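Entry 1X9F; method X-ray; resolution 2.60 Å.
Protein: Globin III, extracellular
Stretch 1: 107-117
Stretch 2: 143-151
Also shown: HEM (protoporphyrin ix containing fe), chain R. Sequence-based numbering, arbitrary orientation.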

# COMPACT_ATOMS: atom_id res chain seq x y z
N GLY C 107 -31.43 0.01 48.04
CA GLY C 107 -31.23 1.29 47.38
C GLY C 107 -30.89 1.16 45.91
O GLY C 107 -31.32 1.98 45.09
N VAL C 108 -30.10 0.14 45.58
CA VAL C 108 -29.70 -0.12 44.20
C VAL C 108 -30.95 -0.41 43.38
O VAL C 108 -31.70 -1.34 43.70
CB VAL C 108 -28.70 -1.30 44.12
CG1 VAL C 108 -28.47 -1.73 42.68
CG2 VAL C 108 -27.38 -0.92 44.78
N GLN C 109 -31.20 0.38 42.35
CA GLN C 109 -32.43 0.23 41.58
C GLN C 109 -32.21 0.27 40.07
O GLN C 109 -31.20 0.78 39.60
CB GLN C 109 -33.48 1.26 42.03
CG GLN C 109 -32.97 2.69 42.05
CD GLN C 109 -33.85 3.62 42.87
OE1 GLN C 109 -33.85 3.57 44.10
NE2 GLN C 109 -34.59 4.48 42.19
N LYS C 110 -33.18 -0.27 39.33
CA LYS C 110 -33.08 -0.34 37.87
C LYS C 110 -32.63 0.96 37.21
O LYS C 110 -31.86 0.92 36.24
CB LYS C 110 -34.40 -0.82 37.26
CG LYS C 110 -34.63 -2.31 37.44
CD LYS C 110 -35.93 -2.76 36.81
CE LYS C 110 -36.24 -4.19 37.21
NZ LYS C 110 -37.48 -4.67 36.53
N ALA C 111 -33.08 2.09 37.74
CA ALA C 111 -32.77 3.41 37.17
C ALA C 111 -31.27 3.67 37.15
O ALA C 111 -30.75 4.32 36.24
CB ALA C 111 -33.50 4.51 37.93
N HIS C 112 -30.58 3.16 38.17
CA HIS C 112 -29.13 3.32 38.28
C HIS C 112 -28.42 2.59 37.14
O HIS C 112 -27.45 3.10 36.59
CB HIS C 112 -28.63 2.75 39.60
CG HIS C 112 -29.17 3.43 40.83
ND1 HIS C 112 -29.18 2.82 42.06
CD2 HIS C 112 -29.69 4.67 41.02
CE1 HIS C 112 -29.68 3.64 42.96
NE2 HIS C 112 -30.00 4.77 42.36
N PHE C 113 -28.90 1.39 36.81
CA PHE C 113 -28.32 0.60 35.74
C PHE C 113 -28.58 1.19 34.36
O PHE C 113 -27.78 0.99 33.44
CB PHE C 113 -28.80 -0.84 35.81
CG PHE C 113 -28.01 -1.69 36.76
CD1 PHE C 113 -28.24 -1.62 38.13
CD2 PHE C 113 -27.03 -2.55 36.29
CE1 PHE C 113 -27.50 -2.39 39.02
CE2 PHE C 113 -26.29 -3.34 37.16
CZ PHE C 113 -26.53 -3.26 38.54
N LYS C 114 -29.69 1.90 34.21
CA LYS C 114 -29.98 2.57 32.94
C LYS C 114 -29.03 3.74 32.72
O LYS C 114 -28.60 4.00 31.59
CB LYS C 114 -31.42 3.05 32.87
CG LYS C 114 -31.76 3.76 31.57
CD LYS C 114 -33.22 4.10 31.51
CE LYS C 114 -33.55 4.86 30.24
NZ LYS C 114 -35.03 5.12 30.15
N LYS C 115 -28.70 4.42 33.81
CA LYS C 115 -27.76 5.53 33.76
C LYS C 115 -26.35 5.02 33.49
O LYS C 115 -25.64 5.57 32.65
CB LYS C 115 -27.79 6.28 35.09
CG LYS C 115 -28.01 7.77 34.93
CD LYS C 115 -27.00 8.38 33.99
CE LYS C 115 -27.37 9.82 33.66
NZ LYS C 115 -28.74 9.93 33.05
N PHE C 116 -25.97 3.96 34.20
CA PHE C 116 -24.67 3.35 34.02
C PHE C 116 -24.43 2.99 32.55
O PHE C 116 -23.38 3.30 31.99
CB PHE C 116 -24.52 2.12 34.92
CG PHE C 116 -23.11 1.63 35.03
CD1 PHE C 116 -22.75 0.40 34.47
CD2 PHE C 116 -22.13 2.39 35.66
CE1 PHE C 116 -21.44 -0.06 34.56
CE2 PHE C 116 -20.82 1.94 35.76
CZ PHE C 116 -20.47 0.71 35.20
N GLY C 117 -25.43 2.37 31.92
CA GLY C 117 -25.41 2.08 30.49
C GLY C 117 -25.10 3.28 29.62
O GLY C 117 -24.33 3.18 28.67
CHA HEM R . -20.85 -4.69 44.00
CHB HEM R . -20.46 -5.90 39.26
CHC HEM R . -23.21 -2.07 37.99
CHD HEM R . -23.90 -1.09 42.75
C1A HEM R . -20.42 -5.36 42.75
C2A HEM R . -19.54 -6.44 42.78
C3A HEM R . -19.39 -6.83 41.37
C4A HEM R . -20.27 -5.86 40.71
CMA HEM R . -18.55 -7.94 40.77
CAA HEM R . -18.86 -7.06 43.97
CBA HEM R . -19.60 -8.32 44.38
CGA HEM R . -18.86 -8.92 45.55
O1A HEM R . -17.85 -9.61 45.32
O2A HEM R . -19.29 -8.69 46.70
C1B HEM R . -21.20 -4.92 38.47
C2B HEM R . -21.19 -4.97 37.08
C3B HEM R . -21.94 -3.89 36.78
C4B HEM R . -22.38 -3.28 37.94
CMB HEM R . -20.52 -5.95 36.14
CAB HEM R . -22.26 -3.54 35.53
CBB HEM R . -22.32 -3.43 34.17
C1C HEM R . -23.65 -1.44 39.24
C2C HEM R . -24.44 -0.30 39.24
C3C HEM R . -24.63 -0.07 40.58
C4C HEM R . -23.92 -1.02 41.28
CMC HEM R . -25.00 0.46 38.07
CAC HEM R . -25.38 1.08 41.15
CBC HEM R . -26.60 1.07 41.83
C1D HEM R . -23.10 -2.02 43.56
C2D HEM R . -23.04 -1.91 44.95
C3D HEM R . -22.19 -2.92 45.35
C4D HEM R . -21.79 -3.56 44.08
CMD HEM R . -23.77 -0.91 45.82
CAD HEM R . -21.76 -3.27 46.75
CBD HEM R . -20.56 -2.40 47.09
CGD HEM R . -20.06 -2.85 48.43
O1D HEM R . -20.52 -2.31 49.46
O2D HEM R . -19.22 -3.77 48.45
NA HEM R . -20.91 -5.00 41.53
NB HEM R . -21.90 -3.90 39.05
NC HEM R . -23.32 -1.91 40.48
ND HEM R . -22.36 -3.00 42.99
FE HEM R . -22.15 -3.48 41.02
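Stretch 2 (143-151) ILTKISSRL

Stretch 2 packs against stretch 1 as a nearly antiparallel helix pair held together by apolar side chains, with the ring of Phe 113 at the center, the heme along one flank and no hydrogen bond between the two stretches. Helix 110-117 and helix 143-148 run at 160° to each other, and their axes come within 9.7 Å. The CA pairs run in opposite order along the two stretches: the CA atoms of Phe 113 and Leu 144 are 6.3 Å apart, those of Lys 110 and Ser 148 5.7 Å, and those of Gln 109 and Leu 151 5.6 Å. Stretch 2 enters already helical at Ile 143, with backbone bonds from Ile 147 N to Ile 143 O (3.0 Å) and from Ser 148 N to Leu 144 O (3.1 Å). A type I turn from Ser 148 to Leu 151 brings Leu 151 against the start of helix 110-117 and the residues just before it.

Phe 113 points toward stretch 2 and meets four of its residues. Ser 148 CB lies over one ring face, 3.9 Å from the centroid of Phe 113 in a CH-pi contact; the heme covers the opposite face. The hydroxyl of Ser 148 is turned back along its own helix, where Ser 148 OG donates to Leu 144 O at 2.6 Å, while its CB faces the ring. Leu 144 CD2 sits at the ring edge, 3.8 Å from Phe 113 CD2, while Ile 147 CG2 approaches Phe 113 CE2 to 3.5 Å and Leu 151 CD1 approaches Phe 113 CE1 to 3.9 Å.

The CA-to-CB bond of Leu 144 points sideways, but the end of its side chain comes nearer to stretch 1. Its rotamer, m at chi1 and t at chi2, places CD2 4.0 Å from Phe 116 CD1, at the edge of that ring, and CD1 3.4 Å from Gly 117 CA. The fit at Gly 117 depends on its lack of a side chain, since a CB there would stand only 3.0 Å from Leu 144 CD1. Leu 144 CD2 also reaches HEM CBB at 3.3 Å.

At the other end, Leu 151 covers the approach to helix 110-117. Its CD2 is 3.4 Å from Val 108 O, and its CD1 is 3.8 Å from Val 108 CG1 and 3.7 Å from Lys 110 N. The extended Lys 110 side chain lies along the exposed border, with its CG 3.5 Å from Ser 148 O. Thr 145 and Arg 150 point away and make no contact with stretch 1.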

# COMPACT_ATOMS: atom_id res chain seq x y z
N ILE C 143 -26.81 -7.38 29.18
CA ILE C 143 -26.05 -7.63 30.41
C ILE C 143 -26.61 -6.84 31.59
O ILE C 143 -26.93 -7.42 32.64
CB ILE C 143 -24.54 -7.29 30.18
CG1 ILE C 143 -23.92 -8.27 29.18
CG2 ILE C 143 -23.77 -7.30 31.52
CD1 ILE C 143 -22.55 -7.85 28.65
N LEU C 144 -26.72 -5.52 31.41
CA LEU C 144 -27.30 -4.60 32.39
C LEU C 144 -28.71 -4.97 32.81
O LEU C 144 -29.06 -4.83 33.99
CB LEU C 144 -27.31 -3.17 31.83
CG LEU C 144 -25.90 -2.58 31.63
CD1 LEU C 144 -26.01 -1.30 30.83
CD2 LEU C 144 -25.20 -2.33 32.96
N THR C 145 -29.53 -5.42 31.86
CA THR C 145 -30.88 -5.87 32.17
C THR C 145 -30.87 -7.12 33.05
O THR C 145 -31.67 -7.22 33.98
CB THR C 145 -31.67 -6.13 30.88
OG1 THR C 145 -31.82 -4.90 30.15
CG2 THR C 145 -33.12 -6.51 31.19
N LYS C 146 -29.97 -8.06 32.77
CA LYS C 146 -29.91 -9.30 33.53
C LYS C 146 -29.43 -9.08 34.97
O LYS C 146 -30.01 -9.63 35.91
CB LYS C 146 -29.02 -10.32 32.81
CG LYS C 146 -29.69 -11.67 32.51
CD LYS C 146 -30.59 -11.61 31.25
CE LYS C 146 -29.79 -11.63 29.93
NZ LYS C 146 -29.25 -12.97 29.55
N ILE C 147 -28.39 -8.26 35.15
CA ILE C 147 -27.90 -7.93 36.48
C ILE C 147 -28.95 -7.17 37.30
O ILE C 147 -29.05 -7.37 38.52
CB ILE C 147 -26.58 -7.12 36.40
CG1 ILE C 147 -25.52 -7.92 35.64
CG2 ILE C 147 -26.05 -6.79 37.80
CD1 ILE C 147 -24.31 -7.11 35.19
N SER C 148 -29.74 -6.33 36.64
CA SER C 148 -30.69 -5.46 37.35
C SER C 148 -32.14 -5.99 37.44
O SER C 148 -33.01 -5.32 38.00
CB SER C 148 -30.68 -4.06 36.74
OG SER C 148 -31.16 -4.08 35.40
N SER C 149 -32.38 -7.19 36.90
CA SER C 149 -33.72 -7.82 36.88
C SER C 149 -34.31 -8.12 38.27
O SER C 149 -35.53 -8.09 38.44
CB SER C 149 -33.68 -9.11 36.05
OG SER C 149 -32.80 -10.07 36.61
N ARG C 150 -33.44 -8.40 39.23
CA ARG C 150 -33.84 -8.76 40.60
C ARG C 150 -33.98 -7.55 41.51
O ARG C 150 -34.02 -7.69 42.74
CB ARG C 150 -32.82 -9.71 41.21
CG ARG C 150 -33.05 -11.12 40.83
CD ARG C 150 -31.99 -12.06 41.33
NE ARG C 150 -32.20 -13.38 40.75
CZ ARG C 150 -33.08 -14.27 41.21
NH1 ARG C 150 -33.84 -14.00 42.27
NH2 ARG C 150 -33.19 -15.45 40.61
N LEU C 151 -34.03 -6.37 40.91
CA LEU C 151 -34.15 -5.14 41.68
C LEU C 151 -35.60 -4.70 41.71
O LEU C 151 -36.20 -4.56 42.78
CB LEU C 151 -33.26 -4.05 41.10
CG LEU C 151 -31.75 -4.31 41.05
CD1 LEU C 151 -31.05 -3.17 40.32
CD2 LEU C 151 -31.17 -4.49 42.45